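Local coordinates for protein saframycin Mx1 synthetase B (Legionella pneumophila subsp. pneumophila, PDB 3KXW) that belongs to the AMP-binding enzymes of the ANL superfamily and holds 5'-O-[(S)-(dodecanoyloxy)(hydroxy)phosphoryl]adenosine in this model, at residues K28-L33 with I235-S241; F72-L78 with P216-D220; Y96-Q100 with H125-F129. All coordinates share one frame; numbering follows the deposited sequence.

Contact 1: residues K28-L33 with I235-S241; sequences KSCTFL and IQAIMMS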
loop_
_atom_site.group_PDB
_atom_site.type_symbol
_atom_site.label_atom_id
_atom_site.label_comp_id
_atom_site.label_asym_id
_atom_site.label_seq_id
_atom_site.Cartn_x
_atom_site.Cartn_y
_atom_site.Cartn_z
ATOM N N LYS A 28 -20.366 12.534 -10.730
ATOM C CA LYS A 28 -19.992 11.279 -10.079
ATOM C C LYS A 28 -18.617 11.409 -9.453
ATOM O O LYS A 28 -17.686 11.868 -10.088
ATOM C CB LYS A 28 -19.915 10.135 -11.097
ATOM C CG LYS A 28 -21.174 9.890 -11.887
ATOM C CD LYS A 28 -20.975 8.730 -12.894
ATOM C CE LYS A 28 -22.252 8.437 -13.661
ATOM N NZ LYS A 28 -23.396 8.328 -12.703
ATOM N N SER A 29 -18.475 10.968 -8.215
ATOM C CA SER A 29 -17.164 10.979 -7.587
ATOM C C SER A 29 -16.612 9.567 -7.385
ATOM O O SER A 29 -15.609 9.186 -7.989
ATOM C CB SER A 29 -17.247 11.721 -6.242
ATOM O OG SER A 29 -16.028 11.646 -5.549
ATOM N N CYS A 30 -17.280 8.786 -6.545
ATOM C CA CYS A 30 -16.754 7.486 -6.143
ATOM C C CYS A 30 -17.718 6.374 -6.496
ATOM O O CYS A 30 -18.916 6.473 -6.225
ATOM C CB CYS A 30 -16.507 7.464 -4.627
ATOM S SG CYS A 30 -15.090 8.481 -4.118
ATOM N N THR A 31 -17.187 5.316 -7.091
ATOM C CA THR A 31 -17.964 4.133 -7.398
ATOM C C THR A 31 -17.271 2.928 -6.780
ATOM O O THR A 31 -16.063 2.715 -6.989
ATOM C CB THR A 31 -18.100 3.898 -8.928
ATOM O OG1 THR A 31 -18.843 4.971 -9.538
ATOM C CG2 THR A 31 -18.805 2.552 -9.225
ATOM N N PHE A 32 -18.033 2.134 -6.042
ATOM C CA PHE A 32 -17.493 0.894 -5.470
ATOM C C PHE A 32 -18.230 -0.334 -6.044
ATOM O O PHE A 32 -19.459 -0.334 -6.166
ATOM C CB PHE A 32 -17.537 0.936 -3.934
ATOM C CG PHE A 32 -16.699 -0.116 -3.288
ATOM C CD1 PHE A 32 -15.334 0.080 -3.115
ATOM C CD2 PHE A 32 -17.263 -1.322 -2.892
ATOM C CE1 PHE A 32 -14.546 -0.902 -2.537
ATOM C CE2 PHE A 32 -16.487 -2.311 -2.317
ATOM C CZ PHE A 32 -15.126 -2.099 -2.137
ATOM N N LEU A 33 -17.465 -1.364 -6.385
ATOM C CA LEU A 33 -17.977 -2.515 -7.094
ATOM C C LEU A 33 -17.800 -3.721 -6.207
ATOM O O LEU A 33 -16.736 -3.900 -5.620
ATOM C CB LEU A 33 -17.209 -2.728 -8.404
ATOM C CG LEU A 33 -17.084 -1.561 -9.384
ATOM C CD1 LEU A 33 -16.189 -1.927 -10.566
ATOM C CD2 LEU A 33 -18.446 -1.098 -9.879
ATOM N N ILE A 235 -12.298 14.014 -10.277
ATOM C CA ILE A 235 -12.088 12.882 -11.175
ATOM C C ILE A 235 -12.719 11.639 -10.612
ATOM O O ILE A 235 -12.645 11.401 -9.400
ATOM C CB ILE A 235 -10.577 12.553 -11.270
ATOM C CG1 ILE A 235 -9.816 13.683 -11.956
ATOM C CG2 ILE A 235 -10.338 11.198 -11.986
ATOM C CD1 ILE A 235 -10.425 14.132 -13.215
ATOM N N GLN A 236 -13.301 10.807 -11.466
ATOM C CA GLN A 236 -13.941 9.584 -10.960
ATOM C C GLN A 236 -12.941 8.588 -10.363
ATOM O O GLN A 236 -11.869 8.356 -10.935
ATOM C CB GLN A 236 -14.727 8.881 -12.059
ATOM C CG GLN A 236 -16.057 9.524 -12.420
ATOM C CD GLN A 236 -16.890 8.598 -13.275
ATOM O OE1 GLN A 236 -16.951 8.739 -14.503
ATOM N NE2 GLN A 236 -17.537 7.646 -12.631
ATOM N N ALA A 237 -13.299 8.010 -9.214
ATOM C CA ALA A 237 -12.551 6.901 -8.629
ATOM C C ALA A 237 -13.452 5.673 -8.711
ATOM O O ALA A 237 -14.582 5.692 -8.202
ATOM C CB ALA A 237 -12.186 7.213 -7.157
ATOM N N ILE A 238 -12.994 4.622 -9.386
ATOM C CA ILE A 238 -13.788 3.400 -9.480
ATOM C C ILE A 238 -13.045 2.301 -8.755
ATOM O O ILE A 238 -11.865 2.084 -9.035
ATOM C CB ILE A 238 -13.977 2.936 -10.966
ATOM C CG1 ILE A 238 -14.429 4.102 -11.848
ATOM C CG2 ILE A 238 -14.929 1.713 -11.033
ATOM C CD1 ILE A 238 -15.780 4.548 -11.615
HETATM N N MSE A 239 -13.703 1.614 -7.821
HETATM C CA MSE A 239 -12.960 0.773 -6.886
HETATM C C MSE A 239 -13.577 -0.602 -6.603
HETATM O O MSE A 239 -14.775 -0.806 -6.731
HETATM C CB MSE A 239 -12.793 1.509 -5.556
HETATM C CG MSE A 239 -11.962 2.782 -5.655
HETATM SE SE MSE A 239 -12.372 3.909 -4.089
HETATM C CE MSE A 239 -14.181 4.493 -4.644
HETATM N N MSE A 240 -12.724 -1.528 -6.198
HETATM C CA MSE A 240 -13.178 -2.758 -5.583
HETATM C C MSE A 240 -12.203 -3.105 -4.464
HETATM O O MSE A 240 -11.172 -2.430 -4.282
HETATM C CB MSE A 240 -13.230 -3.888 -6.609
HETATM C CG MSE A 240 -11.865 -4.332 -7.103
HETATM SE SE MSE A 240 -12.039 -5.717 -8.490
HETATM C CE MSE A 240 -10.142 -5.935 -8.887
ATOM N N SER A 241 -12.505 -4.164 -3.721
ATOM C CA SER A 241 -11.652 -4.553 -2.603
ATOM C C SER A 241 -10.439 -5.389 -3.031
ATOM O O SER A 241 -10.460 -6.048 -4.064
ATOM C CB SER A 241 -12.462 -5.348 -1.586
ATOM O OG SER A 241 -12.817 -6.609 -2.127
HETATM O O HOH W 1 -14.228 12.455 -7.359
HETATM O O HOH W 2 -17.493 7.213 -9.861
HETATM O O HOH W 3 -19.314 5.049 -12.180
HETATM O O HOH W 4 -15.122 -5.444 -4.030
#

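Contact 2: residues F72-L78 with P216-D220; sequences FAPGLPL and PPHHD. With 1ZZ (5'-O-[(S)-(dodecanoyloxy)(hydroxy)phosphoryl]adenosine), chain B.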
loop_
_atom_site.group_PDB
_atom_site.type_symbol
_atom_site.label_atom_id
_atom_site.label_comp_id
_atom_site.label_asym_id
_atom_site.label_seq_id
_atom_site.Cartn_x
_atom_site.Cartn_y
_atom_site.Cartn_z
ATOM N N PHE A 72 -13.296 -0.167 9.120
ATOM C CA PHE A 72 -14.093 -0.452 7.924
ATOM C C PHE A 72 -13.344 -1.329 6.949
ATOM O O PHE A 72 -12.127 -1.156 6.751
ATOM C CB PHE A 72 -14.443 0.847 7.170
ATOM C CG PHE A 72 -15.447 1.698 7.867
ATOM C CD1 PHE A 72 -16.809 1.473 7.686
ATOM C CD2 PHE A 72 -15.026 2.739 8.706
ATOM C CE1 PHE A 72 -17.754 2.260 8.358
ATOM C CE2 PHE A 72 -15.955 3.546 9.362
ATOM C CZ PHE A 72 -17.328 3.298 9.192
ATOM N N ALA A 73 -14.072 -2.240 6.312
ATOM C CA ALA A 73 -13.594 -2.860 5.087
ATOM C C ALA A 73 -13.635 -1.799 3.974
ATOM O O ALA A 73 -14.298 -0.762 4.117
ATOM C CB ALA A 73 -14.473 -4.071 4.723
ATOM N N PRO A 74 -12.934 -2.052 2.867
ATOM C CA PRO A 74 -13.017 -1.130 1.735
ATOM C C PRO A 74 -14.470 -0.897 1.306
ATOM O O PRO A 74 -15.282 -1.805 1.371
ATOM C CB PRO A 74 -12.265 -1.876 0.625
ATOM C CG PRO A 74 -11.332 -2.811 1.340
ATOM C CD PRO A 74 -12.119 -3.243 2.558
ATOM N N GLY A 75 -14.784 0.309 0.853
ATOM C CA GLY A 75 -16.131 0.628 0.442
ATOM C C GLY A 75 -16.441 2.103 0.561
ATOM O O GLY A 75 -15.597 2.915 0.960
ATOM N N LEU A 76 -17.670 2.468 0.216
ATOM C CA LEU A 76 -18.040 3.872 0.303
ATOM C C LEU A 76 -18.194 4.329 1.760
ATOM O O LEU A 76 -17.909 5.496 2.054
ATOM C CB LEU A 76 -19.302 4.180 -0.514
ATOM C CG LEU A 76 -19.160 3.926 -2.026
ATOM C CD1 LEU A 76 -20.432 4.364 -2.743
ATOM C CD2 LEU A 76 -17.952 4.670 -2.580
ATOM N N PRO A 77 -18.654 3.438 2.668
ATOM C CA PRO A 77 -18.775 3.930 4.059
ATOM C C PRO A 77 -17.441 4.405 4.659
ATOM O O PRO A 77 -17.407 5.421 5.359
ATOM C CB PRO A 77 -19.327 2.720 4.823
ATOM C CG PRO A 77 -20.130 1.968 3.779
ATOM C CD PRO A 77 -19.383 2.164 2.465
ATOM N N LEU A 78 -16.351 3.700 4.379
ATOM C CA LEU A 78 -15.042 4.160 4.860
ATOM C C LEU A 78 -14.750 5.583 4.370
ATOM O O LEU A 78 -14.278 6.424 5.122
ATOM C CB LEU A 78 -13.932 3.200 4.452
ATOM C CG LEU A 78 -12.476 3.659 4.648
ATOM C CD1 LEU A 78 -12.210 4.027 6.116
ATOM C CD2 LEU A 78 -11.549 2.537 4.224
ATOM N N PRO A 216 -5.629 -1.512 -1.101
ATOM C CA PRO A 216 -6.102 -1.341 0.276
ATOM C C PRO A 216 -6.276 0.156 0.596
ATOM O O PRO A 216 -5.307 0.896 0.458
ATOM C CB PRO A 216 -4.948 -1.896 1.129
ATOM C CG PRO A 216 -4.157 -2.780 0.223
ATOM C CD PRO A 216 -4.450 -2.388 -1.216
ATOM N N PRO A 217 -7.471 0.585 1.023
ATOM C CA PRO A 217 -7.647 1.991 1.407
ATOM C C PRO A 217 -6.976 2.281 2.762
ATOM O O PRO A 217 -6.989 3.426 3.192
ATOM C CB PRO A 217 -9.176 2.156 1.539
ATOM C CG PRO A 217 -9.768 0.808 1.489
ATOM C CD PRO A 217 -8.690 -0.219 1.207
ATOM N N HIS A 218 -6.416 1.263 3.417
ATOM C CA HIS A 218 -5.740 1.453 4.711
ATOM C C HIS A 218 -4.202 1.583 4.586
ATOM O O HIS A 218 -3.462 1.575 5.584
ATOM C CB HIS A 218 -6.067 0.305 5.657
ATOM C CG HIS A 218 -7.517 -0.102 5.662
ATOM N ND1 HIS A 218 -8.429 0.396 6.570
ATOM C CD2 HIS A 218 -8.199 -0.981 4.891
ATOM C CE1 HIS A 218 -9.609 -0.165 6.363
ATOM N NE2 HIS A 218 -9.499 -1.001 5.346
ATOM N N HIS A 219 -3.734 1.653 3.346
ATOM C CA HIS A 219 -2.328 1.923 3.036
ATOM C C HIS A 219 -2.325 3.265 2.268
ATOM O O HIS A 219 -3.284 3.585 1.574
ATOM C CB HIS A 219 -1.787 0.776 2.179
ATOM C CG HIS A 219 -0.391 0.985 1.677
ATOM N ND1 HIS A 219 -0.120 1.530 0.437
ATOM C CD2 HIS A 219 0.809 0.714 2.243
ATOM C CE1 HIS A 219 1.189 1.579 0.260
ATOM N NE2 HIS A 219 1.776 1.094 1.342
ATOM N N ASP A 220 -1.274 4.060 2.429
ATOM C CA ASP A 220 -1.176 5.359 1.764
ATOM C C ASP A 220 -1.522 5.386 0.257
ATOM O O ASP A 220 -2.279 6.235 -0.170
ATOM C CB ASP A 220 0.188 6.015 2.014
ATOM C CG ASP A 220 1.349 5.127 1.629
ATOM O OD1 ASP A 220 1.120 4.110 0.926
ATOM O OD2 ASP A 220 2.498 5.466 2.018
HETATM P P 1ZZ B . 4.776 2.987 2.823
HETATM C C1 1ZZ B . -2.989 8.052 -8.494
HETATM N N1 1ZZ B . 9.182 1.571 -1.638
HETATM O O1 1ZZ B . 4.702 2.451 -0.390
HETATM C C2 1ZZ B . -1.939 7.091 -7.921
HETATM N N2 1ZZ B . 8.375 2.649 -3.423
HETATM O O2 1ZZ B . 4.076 3.701 1.493
HETATM C C3 1ZZ B . -0.666 7.825 -7.480
HETATM N N3 1ZZ B . 11.227 0.426 -2.813
HETATM O O3 1ZZ B . 4.990 3.995 3.839
HETATM C C4 1ZZ B . 0.168 6.950 -6.532
HETATM N N4 1ZZ B . 11.308 0.967 -5.160
HETATM O O4 1ZZ B . 3.773 1.839 3.355
HETATM C C5 1ZZ B . 1.627 7.420 -6.412
HETATM N N5 1ZZ B . 9.841 2.421 -6.250
HETATM O O5 1ZZ B . 6.209 2.236 2.420
HETATM C C6 1ZZ B . 2.389 6.405 -5.548
HETATM O O6 1ZZ B . 8.092 1.200 0.561
HETATM C C7 1ZZ B . 3.922 6.474 -5.342
HETATM O O7 1ZZ B . 10.941 1.253 1.153
HETATM C C8 1ZZ B . 4.635 5.341 -4.578
HETATM O O8 1ZZ B . 10.193 3.379 2.181
HETATM C C9 1ZZ B . 4.508 5.595 -3.067
HETATM C C10 1ZZ B . 4.510 4.312 -2.202
HETATM C C11 1ZZ B . 4.098 4.704 -0.754
HETATM C C12 1ZZ B . 4.731 3.698 0.226
HETATM C C13 1ZZ B . 7.237 2.937 1.755
HETATM C C14 1ZZ B . 8.311 2.077 1.501
HETATM C C15 1ZZ B . 9.628 2.836 1.098
HETATM C C16 1ZZ B . 10.363 1.929 0.481
HETATM C C17 1ZZ B . 9.342 1.248 -0.291
HETATM C C18 1ZZ B . 8.164 2.458 -2.175
HETATM C C19 1ZZ B . 9.568 1.828 -3.789
HETATM C C20 1ZZ B . 10.053 1.250 -2.729
HETATM C C21 1ZZ B . 11.811 0.247 -3.973
HETATM C C22 1ZZ B . 10.307 1.684 -5.103
#

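Contact 3: residues Y96-Q100 with H125-F129; sequences YPPAQ and HIKKF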
loop_
_atom_site.group_PDB
_atom_site.type_symbol
_atom_site.label_atom_id
_atom_site.label_comp_id
_atom_site.label_asym_id
_atom_site.label_seq_id
_atom_site.Cartn_x
_atom_site.Cartn_y
_atom_site.Cartn_z
ATOM N N TYR A 96 -7.699 -1.717 9.366
ATOM C CA TYR A 96 -8.282 -2.961 8.854
ATOM C C TYR A 96 -9.169 -3.575 9.920
ATOM O O TYR A 96 -8.794 -3.605 11.086
ATOM C CB TYR A 96 -7.172 -3.984 8.562
ATOM C CG TYR A 96 -6.220 -3.640 7.440
ATOM C CD1 TYR A 96 -6.477 -4.058 6.123
ATOM C CD2 TYR A 96 -5.034 -2.939 7.688
ATOM C CE1 TYR A 96 -5.594 -3.756 5.078
ATOM C CE2 TYR A 96 -4.149 -2.632 6.643
ATOM C CZ TYR A 96 -4.439 -3.046 5.346
ATOM O OH TYR A 96 -3.571 -2.730 4.321
ATOM N N PRO A 97 -10.342 -4.084 9.536
ATOM C CA PRO A 97 -11.144 -4.816 10.521
ATOM C C PRO A 97 -10.309 -5.952 11.132
ATOM O O PRO A 97 -9.613 -6.655 10.389
ATOM C CB PRO A 97 -12.316 -5.344 9.679
ATOM C CG PRO A 97 -12.483 -4.300 8.633
ATOM C CD PRO A 97 -11.078 -3.860 8.279
ATOM N N PRO A 98 -10.343 -6.096 12.470
ATOM C CA PRO A 98 -9.464 -7.024 13.206
ATOM C C PRO A 98 -9.999 -8.452 13.145
ATOM O O PRO A 98 -10.382 -9.028 14.169
ATOM C CB PRO A 98 -9.501 -6.480 14.639
ATOM C CG PRO A 98 -10.839 -5.789 14.757
ATOM C CD PRO A 98 -11.219 -5.312 13.361
ATOM N N ALA A 99 -10.019 -9.007 11.938
ATOM C CA ALA A 99 -10.698 -10.275 11.679
ATOM C C ALA A 99 -9.948 -11.484 12.225
ATOM O O ALA A 99 -10.539 -12.535 12.463
ATOM C CB ALA A 99 -10.960 -10.441 10.191
ATOM N N GLN A 100 -8.646 -11.338 12.425
ATOM C CA GLN A 100 -7.847 -12.445 12.938
ATOM C C GLN A 100 -6.862 -11.959 13.990
ATOM O O GLN A 100 -6.770 -10.762 14.293
ATOM C CB GLN A 100 -7.119 -13.197 11.804
ATOM C CG GLN A 100 -8.024 -13.814 10.710
ATOM C CD GLN A 100 -8.815 -15.023 11.184
ATOM O OE1 GLN A 100 -8.474 -15.651 12.181
ATOM N NE2 GLN A 100 -9.885 -15.350 10.468
ATOM N N HIS A 125 -20.598 -4.795 12.061
ATOM C CA HIS A 125 -19.323 -4.939 12.757
ATOM C C HIS A 125 -19.423 -4.620 14.242
ATOM O O HIS A 125 -18.640 -5.139 15.037
ATOM C CB HIS A 125 -18.217 -4.129 12.077
ATOM C CG HIS A 125 -17.577 -4.829 10.918
ATOM N ND1 HIS A 125 -16.651 -4.214 10.106
ATOM C CD2 HIS A 125 -17.729 -6.084 10.428
ATOM C CE1 HIS A 125 -16.250 -5.060 9.174
ATOM N NE2 HIS A 125 -16.893 -6.201 9.344
ATOM N N ILE A 126 -20.389 -3.786 14.630
ATOM C CA ILE A 126 -20.579 -3.567 16.052
ATOM C C ILE A 126 -21.033 -4.891 16.693
ATOM O O ILE A 126 -20.692 -5.181 17.836
ATOM C CB ILE A 126 -21.525 -2.381 16.415
ATOM C CG1 ILE A 126 -22.806 -2.867 17.056
ATOM C CG2 ILE A 126 -21.764 -1.427 15.266
ATOM C CD1 ILE A 126 -22.812 -2.600 18.491
ATOM N N LYS A 127 -21.763 -5.710 15.940
ATOM C CA LYS A 127 -22.125 -7.037 16.436
ATOM C C LYS A 127 -20.931 -7.995 16.488
ATOM O O LYS A 127 -20.730 -8.703 17.470
ATOM C CB LYS A 127 -23.274 -7.630 15.621
ATOM C CG LYS A 127 -24.603 -7.454 16.308
ATOM C CD LYS A 127 -25.638 -6.810 15.406
ATOM C CE LYS A 127 -26.690 -6.121 16.271
ATOM N NZ LYS A 127 -26.024 -5.360 17.385
ATOM N N LYS A 128 -20.130 -7.996 15.436
ATOM C CA LYS A 128 -18.997 -8.898 15.359
ATOM C C LYS A 128 -17.849 -8.505 16.282
ATOM O O LYS A 128 -17.191 -9.379 16.846
ATOM C CB LYS A 128 -18.487 -9.004 13.921
ATOM C CG LYS A 128 -17.249 -9.850 13.798
ATOM C CD LYS A 128 -16.803 -10.038 12.363
ATOM C CE LYS A 128 -15.538 -10.911 12.329
ATOM N NZ LYS A 128 -15.126 -11.266 10.943
ATOM N N PHE A 129 -17.602 -7.208 16.451
ATOM C CA PHE A 129 -16.416 -6.786 17.200
ATOM C C PHE A 129 -16.653 -6.185 18.571
ATOM O O PHE A 129 -15.696 -5.903 19.285
ATOM C CB PHE A 129 -15.525 -5.850 16.361
ATOM C CG PHE A 129 -14.996 -6.495 15.120
ATOM C CD1 PHE A 129 -15.350 -6.025 13.871
ATOM C CD2 PHE A 129 -14.164 -7.596 15.202
ATOM C CE1 PHE A 129 -14.871 -6.628 12.734
ATOM C CE2 PHE A 129 -13.682 -8.201 14.066
ATOM C CZ PHE A 129 -14.034 -7.718 12.832
#

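Contact 1: residues K28-L33 with I235-S241
Parallel strand pairing in a mixed sheet of the AMP-binding family region sets Cys30 beside Ala237, Thr31 beside Ile238 and Phe32 beside Met239. Ala237 N donates to Ser29 O (2.9 Å, 172°) and Thr31 N to Ala237 O, both nearly straight; the bonds from Met239 N to Thr31 O (2.7 Å) and from Leu33 N to Met239 O are more bent. The beta-branched Thr31 and Ile238 suit extended backbone and lie side by side, Thr31 CB 3.6 Å from Ile238 CD1. Thr31 OG1 bonds to Thr40 and, through a water, to the amide nitrogen Gln236 NE2. On the other face of the sheet, the selenomethionine Met239 bends at its last torsion (chi3 -73°), bringing its methyl CE to 3.8 Å from Cys30 CB. With CG anti to the backbone N (chi1 -165°), the Phe32 ring runs along the partner strand, and Met240 CA makes an off-centre CH-pi contact, 4.3 Å from its centroid. Strand 28-34 also pairs antiparallel with 37-42, where Ser29 and Cys30 form a classic bulge opposite Met41. Gln236 and Ile238 bond to Ile211 of strand 210-213 beyond, while helix 220-233 packs on Cys30, Ala237 and Met239, and helix 250-259 on Leu33 and Met240.

Contact 2: residues F72-L78 with P216-D220
Pro217, the second residue of a type I beta turn begun by Pro216, carries the packing against Pro74 and Leu78. Proline's restricted phi fits this corner of the turn, which is closed by a weak bond from His219 N to Pro216 O (3.4 Å). The two proline rings cross at about a right angle, with Pro217 CD 3.7 Å from Pro74 CG. Farther round the same ring, Pro217 CB lies 3.6 Å from Leu78 CD2. Leucine can send that methyl out from the first turn of helix 76-87 because its CG stands anti to the backbone N (chi1 169°). His218 follows, its ring presenting an edge to the carbonyl of Phe72; the imidazole is probably turned over in the model, so its individual atoms remain doubtful. His219 then turns the other way, at the N-cap of helix 220-233, and its NE2 gives a weak, strongly bent hydrogen bond to O4 of the bound 1ZZ (2.9 Å, 121°). Asp220 opens the helix and sets its carboxylate carbon 3.8 Å above the His219 ring plane, near the rim. Asp220 and His219 both belong to the ligand pocket, to which Cys326, Ala330 and Asp442 add further hydrogen bonds. Chemically, residues 216-220 thus divide their work: Pro217 packs on Pro74 and Leu78, with His218 at Phe72 beside them, while His219 and Asp220 face the ligand.

Contact 3: residues Y96-Q100 with H125-F129
Phe129 presses one ring face against Pro98, and this is the dense part of the contact. Pro98 CD stands over the middle of the ring, 3.8 Å from the centroid and only 13° off the normal, a well-centred CH-pi contact. Proline suits the place because its ring is compact and rigid, and its CD, next to the nitrogen, is somewhat polarised. Pro98 O also comes to the ring, 3.4 Å from Phe129 CE2. Against the other face of Phe129 lies CG of its chain neighbour Lys128. The next aromatic group is His125, one helical turn earlier and joined to Phe129 by the bond from Phe129 N to His125 O. Phe129 CE1 sits above the centre of the imidazole, and His125 ND1 lies in the plane of the phenyl ring at its edge. Pro97 bridges the pair, with CG 3.9 Å from His125 CE1 and CB 4.2 Å from Phe129 CE1. Pro98 centres an inverse gamma turn, with a weak bond from Ala99 N to Pro97 O, in the loop that leaves strand 91-95. Helix 101-114 then makes a beta-alpha-beta crossover to strand 118-121, passing strand 67-71, which runs between them and whose Leu71 touches Pro97, Pro98 and His125. Packing is much thinner on the solvent side. There Lys128 stretches out fully, every torsion near 180°, and its ammonium NZ merely approaches the exposed methyl Ala99 CB at 4.3 Å.

How the contacts relate
Contact 2 stands between the other two, its centre about 12 Å from that of contact 1 and about 14 Å from that of contact 3. Toward contact 1 the Phe32 ring reaches its backbone, with Phe32 CZ 3.5 Å from Pro74 O, and Leu76 packs on Cys30 and Phe32. Toward contact 3, Pro97 CD lies 3.3 Å from Phe72 O, and the rings of Tyr96 and His218 meet with their planes at about 30°. Contacts 1 and 3 do not touch, their nearest atoms being about 10 Å apart. Residues 216-220 reach the bound 1ZZ directly, whereas in contact 1 the side chain of Ile235 stays about 9 Å from it.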